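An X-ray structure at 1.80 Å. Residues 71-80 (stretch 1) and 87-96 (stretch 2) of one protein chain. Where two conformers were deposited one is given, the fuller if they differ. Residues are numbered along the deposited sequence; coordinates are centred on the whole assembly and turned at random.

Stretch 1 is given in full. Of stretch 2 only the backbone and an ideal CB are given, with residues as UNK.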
# COMPACT_ATOMS: atom_id res chain seq x y z
N PRO A 71 26.73 -29.08 -9.08
CA PRO A 71 25.42 -28.51 -9.39
C PRO A 71 24.36 -28.96 -8.39
O PRO A 71 24.42 -30.08 -7.85
CB PRO A 71 25.12 -29.04 -10.79
CG PRO A 71 25.89 -30.34 -10.86
CD PRO A 71 27.15 -30.06 -10.09
N ILE A 72 23.41 -28.07 -8.15
CA ILE A 72 22.22 -28.37 -7.36
C ILE A 72 21.34 -29.36 -8.11
O ILE A 72 20.93 -29.10 -9.26
CB ILE A 72 21.46 -27.05 -7.04
CG1 ILE A 72 22.33 -26.17 -6.12
CG2 ILE A 72 20.09 -27.33 -6.38
CD1 ILE A 72 21.85 -24.71 -6.03
N ALA A 73 21.06 -30.49 -7.49
CA ALA A 73 20.30 -31.56 -8.15
C ALA A 73 18.86 -31.09 -8.38
O ALA A 73 18.31 -30.36 -7.55
CB ALA A 73 20.32 -32.83 -7.31
N ARG A 74 18.28 -31.51 -9.50
CA ARG A 74 16.88 -31.19 -9.82
C ARG A 74 15.95 -31.56 -8.66
O ARG A 74 15.05 -30.79 -8.29
CB ARG A 74 16.44 -31.93 -11.08
CG ARG A 74 15.04 -31.55 -11.54
CD ARG A 74 14.41 -32.62 -12.42
NE ARG A 74 14.11 -33.86 -11.69
CZ ARG A 74 13.03 -34.05 -10.94
NH1 ARG A 74 12.13 -33.09 -10.77
NH2 ARG A 74 12.85 -35.22 -10.34
N ASN A 75 16.17 -32.73 -8.07
CA ASN A 75 15.26 -33.20 -7.03
C ASN A 75 15.65 -32.88 -5.58
O ASN A 75 15.09 -33.45 -4.65
CB ASN A 75 14.99 -34.69 -7.21
CG ASN A 75 16.19 -35.54 -6.85
OD1 ASN A 75 17.29 -35.02 -6.63
ND2 ASN A 75 15.98 -36.84 -6.78
N SER A 76 16.61 -31.98 -5.40
CA SER A 76 16.93 -31.42 -4.09
C SER A 76 15.65 -30.83 -3.47
O SER A 76 14.90 -30.15 -4.18
CB SER A 76 17.96 -30.29 -4.25
OG SER A 76 18.62 -30.08 -3.02
N PRO A 77 15.38 -31.11 -2.19
CA PRO A 77 14.11 -30.70 -1.56
C PRO A 77 14.06 -29.21 -1.18
O PRO A 77 13.76 -28.88 -0.03
CB PRO A 77 14.05 -31.58 -0.30
CG PRO A 77 15.49 -31.79 0.07
CD PRO A 77 16.23 -31.88 -1.25
N TYR A 78 14.35 -28.34 -2.15
CA TYR A 78 14.38 -26.88 -1.97
C TYR A 78 13.78 -26.21 -3.20
O TYR A 78 13.99 -26.67 -4.33
CB TYR A 78 15.82 -26.39 -1.78
CG TYR A 78 16.50 -27.11 -0.64
CD1 TYR A 78 16.16 -26.83 0.69
CD2 TYR A 78 17.43 -28.12 -0.90
CE1 TYR A 78 16.76 -27.53 1.75
CE2 TYR A 78 18.03 -28.82 0.15
CZ TYR A 78 17.69 -28.51 1.46
OH TYR A 78 18.26 -29.21 2.49
N ALA A 79 13.05 -25.11 -2.99
CA ALA A 79 12.48 -24.37 -4.11
C ALA A 79 13.60 -23.84 -5.02
O ALA A 79 14.58 -23.28 -4.54
CB ALA A 79 11.59 -23.23 -3.59
N LYS A 80 13.46 -24.04 -6.33
CA LYS A 80 14.50 -23.61 -7.25
C LYS A 80 13.88 -23.37 -8.63
O LYS A 80 12.81 -23.88 -8.92
CB LYS A 80 15.60 -24.68 -7.37
CG LYS A 80 15.11 -25.99 -8.00
CD LYS A 80 16.12 -27.15 -7.82
CE LYS A 80 15.98 -27.85 -6.48
NZ LYS A 80 14.70 -28.63 -6.40
N UNK A 87 20.41 -25.44 -15.64
CA UNK A 87 20.80 -25.79 -14.26
C UNK A 87 19.88 -25.05 -13.28
O UNK A 87 19.13 -24.17 -13.68
CB UNK A 87 22.27 -25.44 -14.00
N UNK A 88 19.96 -25.41 -12.00
CA UNK A 88 18.95 -24.98 -11.03
C UNK A 88 19.47 -24.05 -9.97
O UNK A 88 20.61 -24.21 -9.50
CB UNK A 88 18.33 -26.20 -10.35
N UNK A 89 18.62 -23.09 -9.59
CA UNK A 89 19.00 -21.97 -8.75
C UNK A 89 18.02 -21.81 -7.62
O UNK A 89 16.83 -21.53 -7.84
CB UNK A 89 19.09 -20.68 -9.57
N UNK A 90 18.52 -22.04 -6.40
CA UNK A 90 17.75 -21.85 -5.17
C UNK A 90 17.58 -20.35 -4.90
O UNK A 90 18.53 -19.58 -5.05
CB UNK A 90 18.44 -22.54 -3.99
N UNK A 91 16.38 -19.94 -4.51
CA UNK A 91 16.08 -18.51 -4.42
C UNK A 91 15.74 -18.00 -3.01
O UNK A 91 15.49 -16.80 -2.82
CB UNK A 91 14.91 -18.19 -5.35
N UNK A 92 15.73 -18.92 -2.05
CA UNK A 92 15.55 -18.56 -0.63
C UNK A 92 16.85 -18.76 0.15
O UNK A 92 17.52 -19.80 0.04
CB UNK A 92 14.43 -19.39 -0.00
N UNK A 93 17.18 -17.76 0.96
CA UNK A 93 18.34 -17.81 1.84
C UNK A 93 18.27 -19.01 2.78
O UNK A 93 19.24 -19.77 2.88
CB UNK A 93 18.45 -16.51 2.65
N UNK A 94 17.13 -19.22 3.42
CA UNK A 94 16.98 -20.31 4.37
C UNK A 94 17.23 -21.66 3.68
O UNK A 94 17.81 -22.58 4.27
CB UNK A 94 15.59 -20.28 5.00
N UNK A 95 16.76 -21.77 2.43
CA UNK A 95 16.93 -23.00 1.65
C UNK A 95 18.39 -23.22 1.28
O UNK A 95 18.89 -24.34 1.38
CB UNK A 95 16.07 -22.95 0.38
N UNK A 96 19.08 -22.16 0.91
CA UNK A 96 20.49 -22.28 0.54
C UNK A 96 21.30 -22.71 1.75
O UNK A 96 22.17 -23.59 1.64
CB UNK A 96 21.02 -20.96 -0.02

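Position 87 lies in an extended backbone with its CA-to-CB bond sideways to stretch 1 and nothing of that stretch within 5.5 Å of the ideal CB, so almost any side chain, polar ones included, would fit. It is Lys 87, which makes no contact here.

At position 88 the CA-to-CB bond points toward stretch 1. The ideal CB lies 3.5 Å from Lys 80 CD and 4.0 Å from Ile 72 O, and beyond it the Ala 73 to Ser 76 turn offers the backbone of Arg 74. A flat aromatic or a long aliphatic chain would suit this groove. The residue is Phe 88, chi1 m: Arg 74 CA sits over one ring face, 4.1 Å from the centroid in a CH-pi contact, while Ile 72 O approaches the ring edge, 3.6 Å from Phe 88 CD2. The backbones do not pair directly here; water 1 accepts from Phe 88 N (2.9 Å) and donates to Ile 72 O (2.6 Å).

Position 89 points away, leaving the choice open as far as stretch 1 is concerned. Tyr 89 contributes mainly its carbonyl, with Tyr 89 O 3.2 Å from Lys 80 CA.

The ideal CB of position 90 is 4.0 Å from Ala 79 O, 4.5 Å from Ile 72 CD1 and 4.9 Å from Lys 80 CB; a branched or unbranched aliphatic chain could run past the carbonyl to the methyl group beyond it. In Ile 90, CD1 reaches Ile 72 CD1 (4.0 Å) and Tyr 78 CB (3.9 Å), bridging two separated parts of stretch 1. Its CA also makes a CA-H...O contact with Ala 79 O (3.5 Å).

Position 91 points sideways, its ideal CB 5.2 Å from Ala 79 O, so a long or aromatic chain is needed to reach the small Ala 79. Tyr 91, chi1 p, does so: its OH is 3.3 Å from Ala 79 CB, and its CE2 3.6 Å from Lys 80 N.

Position 92 points toward stretch 1 from beyond 5.5 Å, so a long chain could make contact. Arg 92, at the helix N-cap position, brings NH1 to 3.5 Å from Ala 79 CB; its guanidinium is hydrogen-bonded elsewhere in the structure.

Positions 93 and 94, in the helix, are out of reach and unconstrained by stretch 1; they are Val 93 and Asn 94.

Position 95 points sideways, its ideal CB 3.9 Å from Tyr 78 CD1 and 5.0 Å from Ala 79 N, a donor without a partner within stretch 1, so Asp or Asn, whose carbonyl-type oxygen reaches farther than a hydroxyl, could serve. Asp 95 OD2 accepts a weak hydrogen bond from Ala 79 N (3.4 Å), and Asp 95 O lies over one face of the Tyr 78 ring, 3.8 Å from Tyr 78 CD1. Water 2 adds a second connection, donating to Asp 95 OD2 (2.8 Å) and Ala 79 O (2.7 Å) and accepting from Arg 92 N (2.9 Å).

Position 96 points away; only a long chain could return. Met 96 does, with CE 4.1 Å from Ile 72 CD1.

Stretch 2, residues 87-96: KFYIYRVNDM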
# COMPACT_ATOMS: atom_id res chain seq x y z
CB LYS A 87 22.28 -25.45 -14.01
CG LYS A 87 23.22 -26.16 -15.02
CD LYS A 87 24.69 -25.91 -14.71
CE LYS A 87 25.58 -26.42 -15.85
NZ LYS A 87 26.97 -25.89 -15.66
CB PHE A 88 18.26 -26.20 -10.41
CG PHE A 88 17.74 -27.17 -11.43
CD1 PHE A 88 16.54 -26.93 -12.08
CD2 PHE A 88 18.50 -28.29 -11.79
CE1 PHE A 88 16.07 -27.81 -13.08
CE2 PHE A 88 18.04 -29.18 -12.76
CZ PHE A 88 16.83 -28.93 -13.41
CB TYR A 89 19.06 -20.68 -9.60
CG TYR A 89 20.16 -20.74 -10.63
CD1 TYR A 89 21.40 -20.17 -10.38
CD2 TYR A 89 19.98 -21.43 -11.85
CE1 TYR A 89 22.44 -20.26 -11.30
CE2 TYR A 89 21.01 -21.52 -12.79
CZ TYR A 89 22.24 -20.93 -12.50
OH TYR A 89 23.26 -21.03 -13.39
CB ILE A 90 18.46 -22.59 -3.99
CG1 ILE A 90 18.28 -24.11 -4.15
CG2 ILE A 90 17.98 -22.05 -2.59
CD1 ILE A 90 19.15 -24.95 -3.14
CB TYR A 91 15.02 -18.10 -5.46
CG TYR A 91 13.69 -18.85 -5.38
CD1 TYR A 91 12.70 -18.44 -4.50
CD2 TYR A 91 13.44 -19.97 -6.19
CE1 TYR A 91 11.46 -19.10 -4.43
CE2 TYR A 91 12.20 -20.63 -6.14
CZ TYR A 91 11.21 -20.17 -5.27
OH TYR A 91 10.00 -20.81 -5.17
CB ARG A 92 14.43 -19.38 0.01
CG ARG A 92 13.06 -19.07 -0.58
CD ARG A 92 11.94 -19.91 0.08
NE ARG A 92 10.64 -19.34 -0.27
CZ ARG A 92 9.66 -19.96 -0.94
NH1 ARG A 92 9.79 -21.24 -1.31
NH2 ARG A 92 8.53 -19.30 -1.22
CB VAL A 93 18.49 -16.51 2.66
CG1 VAL A 93 19.67 -16.65 3.68
CG2 VAL A 93 18.76 -15.34 1.68
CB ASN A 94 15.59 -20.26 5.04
CG ASN A 94 15.54 -19.35 6.27
OD1 ASN A 94 16.59 -18.95 6.81
ND2 ASN A 94 14.31 -19.04 6.75
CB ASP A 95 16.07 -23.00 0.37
CG ASP A 95 14.62 -23.36 0.64
OD1 ASP A 95 14.28 -23.77 1.79
OD2 ASP A 95 13.82 -23.25 -0.31
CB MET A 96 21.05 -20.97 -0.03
CG MET A 96 22.58 -21.03 -0.29
SD MET A 96 23.16 -22.41 -1.33
CE MET A 96 22.35 -22.11 -2.91
O HOH W 1 21.74 -27.51 -11.12
O HOH W 2 14.66 -21.63 -2.41
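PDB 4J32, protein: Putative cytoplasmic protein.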